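Local coordinates for lovastatin nonaketide synthase, polyketide synthase component (Aspergillus terreus, PDB 7CPX), which builds the polyketide backbone of lovastatin from nine malonyl units, as an iterative multidomain synthase that works with a separate enoyl reductase, LovC, at residues 989-993 with 1030-1034; 994-1000 with 1168-1174; 1021-1027 with 1199-1205; 1176-1180 with 1239-1243. The protein carries 2 engineered substitutions. One frame throughout, in Å; residues are numbered along the deposited sequence.

Contact 1 of 4, residues 989-993 with 1030-1034; sequences GQTVF and AVIFD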
# COMPACT_ATOMS: atom_id res chain seq x y z
N GLY A 989 -31.58 9.29 -0.12
CA GLY A 989 -31.32 10.30 0.89
C GLY A 989 -29.89 10.33 1.37
O GLY A 989 -29.32 11.41 1.55
N GLN A 990 -29.29 9.16 1.57
CA GLN A 990 -27.91 9.10 2.02
C GLN A 990 -26.97 9.63 0.94
O GLN A 990 -27.14 9.35 -0.25
CB GLN A 990 -27.52 7.66 2.36
CG GLN A 990 -28.44 6.97 3.36
CD GLN A 990 -28.39 7.59 4.74
OE1 GLN A 990 -27.68 8.57 4.97
NE2 GLN A 990 -29.15 7.03 5.67
N THR A 991 -25.98 10.41 1.37
CA THR A 991 -24.93 10.85 0.46
C THR A 991 -24.02 9.67 0.15
O THR A 991 -23.46 9.06 1.06
CB THR A 991 -24.14 12.00 1.06
OG1 THR A 991 -25.03 13.09 1.35
CG2 THR A 991 -23.07 12.48 0.10
N VAL A 992 -23.87 9.36 -1.13
CA VAL A 992 -23.13 8.19 -1.59
C VAL A 992 -22.04 8.65 -2.54
O VAL A 992 -22.29 9.47 -3.42
CB VAL A 992 -24.06 7.17 -2.27
CG1 VAL A 992 -23.26 5.96 -2.73
CG2 VAL A 992 -25.17 6.75 -1.33
N PHE A 993 -20.84 8.12 -2.35
CA PHE A 993 -19.74 8.46 -3.23
C PHE A 993 -20.05 7.94 -4.64
O PHE A 993 -20.30 6.74 -4.80
CB PHE A 993 -18.43 7.86 -2.73
CG PHE A 993 -17.21 8.45 -3.37
CD1 PHE A 993 -16.71 9.67 -2.95
CD2 PHE A 993 -16.57 7.80 -4.41
CE1 PHE A 993 -15.59 10.22 -3.54
CE2 PHE A 993 -15.45 8.34 -5.00
CZ PHE A 993 -14.96 9.55 -4.56
N ALA A 1030 -20.90 0.49 -2.63
CA ALA A 1030 -21.12 1.93 -2.63
C ALA A 1030 -20.79 2.50 -1.25
O ALA A 1030 -21.19 1.95 -0.22
CB ALA A 1030 -22.57 2.25 -3.00
N VAL A 1031 -20.05 3.61 -1.24
CA VAL A 1031 -19.67 4.26 0.00
C VAL A 1031 -20.83 5.13 0.46
O VAL A 1031 -21.16 6.14 -0.17
CB VAL A 1031 -18.39 5.10 -0.18
CG1 VAL A 1031 -18.32 6.18 0.88
CG2 VAL A 1031 -17.17 4.21 -0.09
N ILE A 1032 -21.46 4.74 1.56
CA ILE A 1032 -22.58 5.48 2.13
C ILE A 1032 -22.05 6.40 3.22
O ILE A 1032 -21.40 5.95 4.16
CB ILE A 1032 -23.65 4.53 2.69
CG1 ILE A 1032 -23.99 3.43 1.67
CG2 ILE A 1032 -24.89 5.30 3.08
CD1 ILE A 1032 -24.49 3.96 0.35
N PHE A 1033 -22.33 7.69 3.08
CA PHE A 1033 -21.93 8.69 4.07
C PHE A 1033 -23.10 8.91 5.02
O PHE A 1033 -24.16 9.39 4.61
CB PHE A 1033 -21.52 9.99 3.39
CG PHE A 1033 -20.31 9.86 2.51
CD1 PHE A 1033 -19.04 9.88 3.05
CD2 PHE A 1033 -20.45 9.73 1.14
CE1 PHE A 1033 -17.93 9.76 2.24
CE2 PHE A 1033 -19.34 9.61 0.33
CZ PHE A 1033 -18.08 9.62 0.88
N ASP A 1034 -22.90 8.57 6.29
CA ASP A 1034 -23.95 8.76 7.28
C ASP A 1034 -24.31 10.24 7.42
O ASP A 1034 -25.49 10.59 7.54
CB ASP A 1034 -23.52 8.18 8.63
CG ASP A 1034 -24.63 8.22 9.66
OD1 ASP A 1034 -25.77 8.59 9.31
OD2 ASP A 1034 -24.36 7.88 10.83

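Contact 2 of 4, residues 994-1000 with 1168-1174; sequences PAAGYIV and LHPASLD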
# COMPACT_ATOMS: atom_id res chain seq x y z
N PRO A 994 -20.05 8.80 -5.66
CA PRO A 994 -20.45 8.34 -6.99
C PRO A 994 -19.49 7.30 -7.54
O PRO A 994 -18.29 7.30 -7.25
CB PRO A 994 -20.41 9.63 -7.83
CG PRO A 994 -19.47 10.52 -7.11
CD PRO A 994 -19.65 10.22 -5.66
N ALA A 995 -20.04 6.39 -8.35
CA ALA A 995 -19.19 5.50 -9.14
C ALA A 995 -18.32 6.31 -10.08
O ALA A 995 -17.14 5.98 -10.30
CB ALA A 995 -20.05 4.51 -9.92
N ALA A 996 -18.87 7.38 -10.65
CA ALA A 996 -18.06 8.35 -11.36
C ALA A 996 -16.94 8.88 -10.47
O ALA A 996 -15.86 9.21 -10.97
CB ALA A 996 -18.92 9.50 -11.86
N GLY A 997 -17.18 8.96 -9.17
CA GLY A 997 -16.12 9.34 -8.26
C GLY A 997 -14.97 8.35 -8.26
O GLY A 997 -13.80 8.73 -8.34
N TYR A 998 -15.29 7.06 -8.20
CA TYR A 998 -14.25 6.03 -8.28
C TYR A 998 -13.52 6.10 -9.61
O TYR A 998 -12.29 5.95 -9.67
CB TYR A 998 -14.86 4.64 -8.09
CG TYR A 998 -15.61 4.45 -6.79
CD1 TYR A 998 -15.04 4.77 -5.57
CD2 TYR A 998 -16.90 3.94 -6.79
CE1 TYR A 998 -15.73 4.59 -4.39
CE2 TYR A 998 -17.60 3.76 -5.62
CZ TYR A 998 -17.01 4.09 -4.42
OH TYR A 998 -17.71 3.90 -3.25
N ILE A 999 -14.26 6.33 -10.69
CA ILE A 999 -13.64 6.40 -12.01
C ILE A 999 -12.68 7.58 -12.09
O ILE A 999 -11.57 7.46 -12.61
CB ILE A 999 -14.73 6.47 -13.10
CG1 ILE A 999 -15.39 5.10 -13.24
CG2 ILE A 999 -14.13 6.92 -14.42
CD1 ILE A 999 -16.73 5.14 -13.91
N VAL A 1000 -13.10 8.74 -11.59
CA VAL A 1000 -12.24 9.91 -11.61
C VAL A 1000 -11.03 9.69 -10.72
O VAL A 1000 -9.92 10.13 -11.03
CB VAL A 1000 -13.02 11.17 -11.19
CG1 VAL A 1000 -12.11 12.38 -11.17
CG2 VAL A 1000 -14.18 11.40 -12.15
N LEU A 1168 -11.86 15.05 -14.79
CA LEU A 1168 -13.31 15.08 -14.76
C LEU A 1168 -13.79 15.53 -13.40
O LEU A 1168 -13.25 15.13 -12.37
CB LEU A 1168 -13.90 13.70 -15.07
CG LEU A 1168 -13.91 13.25 -16.53
CD1 LEU A 1168 -14.20 11.76 -16.61
CD2 LEU A 1168 -14.95 14.03 -17.32
N HIS A 1169 -14.82 16.37 -13.40
CA HIS A 1169 -15.59 16.58 -12.19
C HIS A 1169 -16.54 15.40 -12.04
O HIS A 1169 -17.40 15.20 -12.91
CB HIS A 1169 -16.37 17.89 -12.29
CG HIS A 1169 -17.05 18.30 -11.02
ND1 HIS A 1169 -17.34 17.41 -10.00
CD2 HIS A 1169 -17.49 19.51 -10.60
CE1 HIS A 1169 -17.94 18.06 -9.02
NE2 HIS A 1169 -18.04 19.33 -9.35
N PRO A 1170 -16.42 14.59 -10.98
CA PRO A 1170 -17.27 13.40 -10.87
C PRO A 1170 -18.74 13.69 -11.09
O PRO A 1170 -19.51 12.80 -11.46
CB PRO A 1170 -16.99 12.92 -9.45
CG PRO A 1170 -15.59 13.34 -9.20
CD PRO A 1170 -15.43 14.66 -9.89
N ALA A 1171 -19.15 14.94 -10.87
CA ALA A 1171 -20.52 15.33 -11.17
C ALA A 1171 -20.81 15.19 -12.66
O ALA A 1171 -21.86 14.67 -13.05
CB ALA A 1171 -20.77 16.77 -10.71
N SER A 1172 -19.89 15.65 -13.51
CA SER A 1172 -20.11 15.57 -14.95
C SER A 1172 -20.18 14.12 -15.42
O SER A 1172 -21.05 13.75 -16.22
CB SER A 1172 -19.01 16.32 -15.70
OG SER A 1172 -17.74 15.75 -15.44
N LEU A 1173 -19.27 13.28 -14.93
CA LEU A 1173 -19.27 11.87 -15.33
C LEU A 1173 -20.51 11.15 -14.80
O LEU A 1173 -21.08 10.29 -15.48
CB LEU A 1173 -17.99 11.20 -14.85
CG LEU A 1173 -17.87 9.69 -15.09
CD1 LEU A 1173 -17.92 9.39 -16.58
CD2 LEU A 1173 -16.59 9.16 -14.48
N ASP A 1174 -20.94 11.49 -13.58
CA ASP A 1174 -22.16 10.90 -13.05
C ASP A 1174 -23.38 11.34 -13.84
O ASP A 1174 -24.32 10.57 -14.03
CB ASP A 1174 -22.32 11.25 -11.58
CG ASP A 1174 -23.21 10.27 -10.84
OD1 ASP A 1174 -22.74 9.15 -10.54
OD2 ASP A 1174 -24.37 10.61 -10.57

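Contact 3 of 4, residues 1021-1027 with 1199-1205; sequences EILDMSI and THVDRIT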
# COMPACT_ATOMS: atom_id res chain seq x y z
N GLU A 1021 -7.84 4.48 -20.73
CA GLU A 1021 -8.94 3.54 -20.65
C GLU A 1021 -9.02 2.97 -19.24
O GLU A 1021 -8.01 2.81 -18.55
CB GLU A 1021 -8.76 2.39 -21.64
CG GLU A 1021 -8.39 2.80 -23.05
CD GLU A 1021 -7.91 1.64 -23.89
OE1 GLU A 1021 -8.08 0.48 -23.45
OE2 GLU A 1021 -7.36 1.87 -24.99
N ILE A 1022 -10.24 2.65 -18.82
CA ILE A 1022 -10.50 1.91 -17.60
C ILE A 1022 -11.27 0.65 -17.99
O ILE A 1022 -12.39 0.74 -18.49
CB ILE A 1022 -11.30 2.74 -16.58
CG1 ILE A 1022 -10.38 3.76 -15.92
CG2 ILE A 1022 -11.91 1.83 -15.53
CD1 ILE A 1022 -11.10 4.75 -15.05
N LEU A 1023 -10.67 -0.50 -17.74
CA LEU A 1023 -11.16 -1.78 -18.24
C LEU A 1023 -11.69 -2.63 -17.10
O LEU A 1023 -11.13 -2.63 -15.99
CB LEU A 1023 -10.04 -2.54 -18.97
CG LEU A 1023 -9.35 -1.79 -20.11
CD1 LEU A 1023 -8.14 -2.56 -20.60
CD2 LEU A 1023 -10.32 -1.55 -21.25
N ASP A 1024 -12.77 -3.35 -17.37
CA ASP A 1024 -13.33 -4.34 -16.44
C ASP A 1024 -13.50 -3.74 -15.05
O ASP A 1024 -13.31 -4.42 -14.04
CB ASP A 1024 -12.45 -5.59 -16.39
CG ASP A 1024 -13.13 -6.75 -15.69
OD1 ASP A 1024 -14.30 -6.59 -15.26
OD2 ASP A 1024 -12.51 -7.82 -15.56
N MET A 1025 -13.87 -2.47 -14.99
CA MET A 1025 -14.06 -1.83 -13.70
C MET A 1025 -15.33 -2.33 -13.03
O MET A 1025 -16.36 -2.54 -13.68
CB MET A 1025 -14.13 -0.31 -13.85
CG MET A 1025 -14.42 0.41 -12.55
SD MET A 1025 -14.02 2.16 -12.61
CE MET A 1025 -14.37 2.64 -10.93
N SER A 1026 -15.25 -2.52 -11.71
CA SER A 1026 -16.37 -3.02 -10.93
C SER A 1026 -16.49 -2.19 -9.66
O SER A 1026 -15.50 -1.99 -8.95
CB SER A 1026 -16.19 -4.49 -10.58
OG SER A 1026 -17.26 -4.96 -9.78
N ILE A 1027 -17.70 -1.71 -9.38
CA ILE A 1027 -18.01 -1.02 -8.13
C ILE A 1027 -18.64 -2.05 -7.21
O ILE A 1027 -19.80 -2.44 -7.39
CB ILE A 1027 -18.93 0.18 -8.37
CG1 ILE A 1027 -18.19 1.30 -9.09
CG2 ILE A 1027 -19.48 0.68 -7.05
CD1 ILE A 1027 -17.94 1.04 -10.55
N THR A 1199 -22.41 -0.69 -11.30
CA THR A 1199 -21.74 -1.81 -10.66
C THR A 1199 -20.53 -2.30 -11.43
O THR A 1199 -19.51 -2.62 -10.83
CB THR A 1199 -22.72 -2.98 -10.45
OG1 THR A 1199 -23.39 -3.26 -11.68
CG2 THR A 1199 -23.73 -2.64 -9.37
N HIS A 1200 -20.61 -2.36 -12.76
CA HIS A 1200 -19.50 -2.90 -13.55
C HIS A 1200 -19.36 -2.18 -14.88
O HIS A 1200 -20.19 -2.35 -15.77
CB HIS A 1200 -19.67 -4.39 -13.80
CG HIS A 1200 -18.60 -4.98 -14.66
ND1 HIS A 1200 -18.67 -5.01 -16.04
CD2 HIS A 1200 -17.41 -5.55 -14.34
CE1 HIS A 1200 -17.59 -5.58 -16.53
NE2 HIS A 1200 -16.80 -5.92 -15.52
N VAL A 1201 -18.29 -1.42 -15.03
CA VAL A 1201 -18.04 -0.66 -16.26
C VAL A 1201 -17.08 -1.47 -17.11
O VAL A 1201 -15.93 -1.70 -16.71
CB VAL A 1201 -17.49 0.74 -15.98
CG1 VAL A 1201 -17.59 1.58 -17.22
CG2 VAL A 1201 -18.23 1.38 -14.82
N ASP A 1202 -17.54 -1.90 -18.28
CA ASP A 1202 -16.69 -2.72 -19.14
C ASP A 1202 -15.51 -1.92 -19.66
O ASP A 1202 -14.36 -2.39 -19.62
CB ASP A 1202 -17.50 -3.28 -20.31
CG ASP A 1202 -16.75 -4.33 -21.09
OD1 ASP A 1202 -15.61 -4.66 -20.70
OD2 ASP A 1202 -17.29 -4.83 -22.10
N ARG A 1203 -15.75 -0.70 -20.15
CA ARG A 1203 -14.62 0.12 -20.59
C ARG A 1203 -15.00 1.59 -20.61
O ARG A 1203 -15.74 2.02 -21.49
CB ARG A 1203 -14.13 -0.33 -21.95
CG ARG A 1203 -13.00 0.53 -22.50
CD ARG A 1203 -12.57 0.07 -23.88
NE ARG A 1203 -13.67 0.15 -24.83
CZ ARG A 1203 -14.06 1.27 -25.42
NH1 ARG A 1203 -13.48 2.43 -25.17
NH2 ARG A 1203 -15.06 1.23 -26.29
N ILE A 1204 -14.44 2.37 -19.69
CA ILE A 1204 -14.37 3.81 -19.89
C ILE A 1204 -13.14 4.12 -20.72
O ILE A 1204 -12.18 3.36 -20.77
CB ILE A 1204 -14.34 4.57 -18.55
CG1 ILE A 1204 -15.43 4.05 -17.60
CG2 ILE A 1204 -14.53 6.05 -18.78
CD1 ILE A 1204 -14.92 3.08 -16.57
N THR A 1205 -13.16 5.27 -21.39
CA THR A 1205 -11.98 5.70 -22.14
C THR A 1205 -12.01 7.20 -22.28
O THR A 1205 -12.91 7.74 -22.92
CB THR A 1205 -11.93 5.03 -23.51
OG1 THR A 1205 -12.05 3.61 -23.36
CG2 THR A 1205 -10.62 5.35 -24.18

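Contact 4 of 4, residues 1176-1180 with 1239-1243; sequences AFQTV and DIVVF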
# COMPACT_ATOMS: atom_id res chain seq x y z
N ALA A 1176 -23.22 12.02 -17.04
CA ALA A 1176 -23.10 11.19 -18.23
C ALA A 1176 -23.71 9.82 -17.99
O ALA A 1176 -24.39 9.27 -18.86
CB ALA A 1176 -21.63 11.07 -18.63
N PHE A 1177 -23.46 9.25 -16.81
CA PHE A 1177 -24.09 7.98 -16.46
C PHE A 1177 -25.60 8.11 -16.40
O PHE A 1177 -26.33 7.24 -16.88
CB PHE A 1177 -23.55 7.48 -15.12
CG PHE A 1177 -22.08 7.16 -15.13
CD1 PHE A 1177 -21.37 7.08 -16.31
CD2 PHE A 1177 -21.40 6.95 -13.94
CE1 PHE A 1177 -20.03 6.79 -16.32
CE2 PHE A 1177 -20.06 6.66 -13.94
CZ PHE A 1177 -19.37 6.58 -15.13
N GLN A 1178 -26.09 9.20 -15.80
CA GLN A 1178 -27.53 9.45 -15.77
C GLN A 1178 -28.11 9.49 -17.17
O GLN A 1178 -29.31 9.22 -17.35
CB GLN A 1178 -27.82 10.77 -15.05
CG GLN A 1178 -27.42 10.81 -13.60
CD GLN A 1178 -27.34 12.22 -13.06
OE1 GLN A 1178 -27.76 13.17 -13.73
NE2 GLN A 1178 -26.78 12.38 -11.87
N THR A 1179 -27.30 9.86 -18.15
CA THR A 1179 -27.78 9.83 -19.53
C THR A 1179 -28.20 8.43 -19.94
O THR A 1179 -29.14 8.26 -20.72
CB THR A 1179 -26.70 10.36 -20.49
OG1 THR A 1179 -25.57 9.48 -20.47
CG2 THR A 1179 -26.26 11.75 -20.09
N VAL A 1180 -27.50 7.41 -19.43
CA VAL A 1180 -27.89 6.03 -19.73
C VAL A 1180 -29.28 5.75 -19.19
O VAL A 1180 -30.12 5.15 -19.88
CB VAL A 1180 -26.85 5.05 -19.14
CG1 VAL A 1180 -27.34 3.62 -19.29
CG2 VAL A 1180 -25.51 5.22 -19.83
N ASP A 1239 -23.63 2.48 -23.20
CA ASP A 1239 -22.41 3.00 -23.78
C ASP A 1239 -22.55 4.50 -23.98
O ASP A 1239 -23.50 4.95 -24.63
CB ASP A 1239 -22.10 2.32 -25.12
CG ASP A 1239 -21.99 0.81 -25.00
OD1 ASP A 1239 -22.23 0.28 -23.89
OD2 ASP A 1239 -21.68 0.15 -26.01
N ILE A 1240 -21.62 5.26 -23.43
CA ILE A 1240 -21.69 6.72 -23.43
C ILE A 1240 -20.57 7.26 -24.30
O ILE A 1240 -19.49 6.66 -24.39
CB ILE A 1240 -21.60 7.30 -22.01
CG1 ILE A 1240 -22.66 6.66 -21.10
CG2 ILE A 1240 -21.79 8.80 -22.05
CD1 ILE A 1240 -22.42 6.90 -19.63
N VAL A 1241 -20.83 8.40 -24.95
CA VAL A 1241 -19.83 9.11 -25.73
C VAL A 1241 -20.04 10.60 -25.51
O VAL A 1241 -20.99 11.18 -26.03
CB VAL A 1241 -19.92 8.75 -27.22
CG1 VAL A 1241 -18.78 9.39 -27.99
CG2 VAL A 1241 -19.91 7.24 -27.42
N VAL A 1242 -19.16 11.21 -24.73
CA VAL A 1242 -19.20 12.64 -24.45
C VAL A 1242 -18.18 13.32 -25.35
O VAL A 1242 -17.03 12.88 -25.43
CB VAL A 1242 -18.93 12.93 -22.97
CG1 VAL A 1242 -19.11 14.41 -22.66
CG2 VAL A 1242 -19.84 12.09 -22.10
N PHE A 1243 -18.58 14.40 -26.01
CA PHE A 1243 -17.73 15.06 -26.99
C PHE A 1243 -17.87 16.57 -26.86
O PHE A 1243 -18.80 17.09 -26.24
CB PHE A 1243 -18.07 14.61 -28.41
CG PHE A 1243 -19.55 14.55 -28.70
CD1 PHE A 1243 -20.30 13.47 -28.27
CD2 PHE A 1243 -20.17 15.55 -29.41
CE1 PHE A 1243 -21.65 13.40 -28.54
CE2 PHE A 1243 -21.53 15.48 -29.69
CZ PHE A 1243 -22.27 14.41 -29.25

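Contact 1 of 4, residues 989-993 with 1030-1034
Phe1033 N donates to Thr991 O at 2.7 Å, and two residues along Phe993 N donates to Val1031 O at 3.0 Å, the latter within the plane of the accepting carbonyl. Between the two bonds, Val992 faces Ile1032 as a non-hydrogen-bonded antiparallel pair, where Val992 CA also lends a C-H to Val1031 O (3.2 Å). The side chains of this pair run side by side on one face of the short sheet. Ile1032 is bent at its second torsion (chi2 -58°), which brings CD1 round to Val992 CG2, while Val992 CG1 reaches Ala1030 CB at 3.8 Å. Ile1032 CG2, the other branch, packs on Gln990 CB (3.6 Å), the two side chains crossing at about a right angle. This small antiparallel pairing belongs to the predicted N-terminal hotdog fold of the dehydratase domain, and a third short strand, 986-987, flanks 990-992. Val992 O accepts a hydrogen bond from ND1 of His985, the predicted proton acceptor, which ties that residue to the pairing. On the other face, the Phe1033 ring turns an edge to the 991-993 backbone and its CE2 lies 3.6 Å from Phe993 CB. Val1031 CB flanks that same Phe993 CB at 3.8 Å. Beyond them, Leu1042 and Val1040 of strand 1040-1052 receive Phe993, Val1031 and Phe1033.

Contact 2 of 4, residues 994-1000 with 1168-1174
Ala996 lies against Leu1173 where the first turns of helices 995-1012 and 1170-1184 cross, the segment axes approaching to 8.1 Å at an angle of 122°. Apolar packing makes up most of the contact. The Ala996 methyl rests on Leu1173 CG (3.4 Å), and one turn on Ile999 CG2 meets the Leu1173 CD2 branch at about a right angle. Leu1173 CG stands anti to its own nitrogen (chi1 175°), which extends CD2 between Ala996 and Ile999. Val1000 closes the far end with both branches: CG2 touches Leu1168 CB at 3.7 Å and Pro1170 CG at 3.8 Å, while CG1 faces the Leu1168 carbonyl oxygen. Gly997, without a side chain, brings its CA within 3.9 Å of Pro1170 CB. Polar atoms meet carbon rather than each other: the Ala996 methyl lies against Asp1174 N and Pro1170 O, and Pro994 CB sits 3.6 Å from Asp1174 OD1. The hydrogen bonds run within each segment or to outside groups: Ser1172 OG donates to His1169 O at the helix start, and Asp1174 OD2 is held by Gln1178 NE2. Asp1174, the predicted proton donor of the dehydratase, also lies beside His985, its predicted partner from the N-terminal hotdog. With no hydrogen bond across the interface, the two hotdog helices are joined by shape and hydrophobic burial, and that packing places the Asp1174 backbone close to the N-terminal half.

Contact 3 of 4, residues 1021-1027 with 1199-1205
Ile1022 and Ile1204 exchange backbone hydrogen bonds in an antiparallel pairing that continues past a corner at Asp1024 and Asp1202 to Met1025 and Val1201, the short strand segments running nearly antiparallel before and after it. Asp1024 N keeps the corner bonded by donating to Asp1202 O at 2.9 Å. At the same corner, His1200 NE2 donates to Asp1024 OD1 (2.6 Å), which lies in the imidazole plane and is met nearly along its C-O axis. The carboxylate is turned 66° against the ring, and Met1025 O sits over one ring face. The pairing joins the predicted N-terminal hotdog to the C-terminal one, as in the double-hotdog dehydratases. On the face toward helix 995-1012, Ile1022 CG2 and Ile1204 CD1 lie side by side at 3.4 Å; Met1025 SD approaches the same CD1 methyl more loosely, and Met1003 of that helix covers both isoleucines. On the opposite face, Leu1023 CD2 packs along the aliphatic part of Arg1203, 3.6 Å from CG. The arginine bends at chi3 (61°), bringing NH1 to Thr1205 OG1 at 2.6 Å, while NH2 forms a salt bridge with Glu1254. Thr1205 OG1 in turn donates to Ile1204 O, from the face of that carbonyl opposite Ile1022 N. Glu1021 lays CG against Thr1205 CG2 (3.6 Å) and extends its carboxylate to a salt bridge with Arg2015 of the second subunit.

Contact 4 of 4, residues 1176-1180 with 1239-1243
Ile1240 reaches from its strand to Ala1176, Phe1177 and Val1180 of helix 1170-1184, and its branches divide the helix surface between them. Its CB, directed at the helix, is where the two arms part. The shorter one, CG2, stands anti to the backbone nitrogen and comes to the Ala1176 methyl at 4.1 Å. The longer arm starts at CG1, beside the nitrogen (chi1 -54°), and this atom lies 3.4 Å from Val1180 CG2, one helical turn after Ala1176; the two side chains cross at about a right angle. With chi2 near 165° the arm stays extended, and it ends with CD1 between Val1180 CG2 (3.5 Å) and the ring of Phe1177. The ring is met at its edge, in plane, where Phe1177 CD1 is 3.5 Å from the Ile1240 CD1 methyl. The geometry is that of a hotdog fold, in which a central helix lies along the concave side of an antiparallel sheet; here it is the predicted C-terminal hotdog of the dehydratase, with the strand segment at 136° to the helix segment and their axes 8.4 Å apart. Two residues along the strand, Val1242 points to the same side and sets CG2 against Ala1176 CB at 4.0 Å. Strands 1222-1230 and 1249-1260 flank 1236-1243, and Phe1258 and Thr1226 add to the packing on Val1180. Phe1177, whose CB is directed away from the strand, also packs on Ala996 and Ile999 of helix 995-1012 in the N-terminal hotdog.

Overall arrangement
All four contacts lie in the dehydratase domain. Contact 1 is internal to its N-terminal hotdog and contact 4 to its C-terminal one, their centres about 22 Å apart, while contacts 2 and 3 join the halves, one through helices, the other through strands, with centres about 12 Å apart. Helix 995-1012 follows strand 990-992, and helix 1170-1184 serves both contacts 2 and 4. Along the chain, contacts 1, 2 and 3 interleave, whereas contact 4 opens after contacts 1 and 2 have closed and interleaves with contact 3. Met1025 and Phe1177 on Ile999 fuse contacts 2, 3 and 4 into one core, at whose edge Asp1174 of contact 2, the predicted proton donor, meets His985, the predicted acceptor.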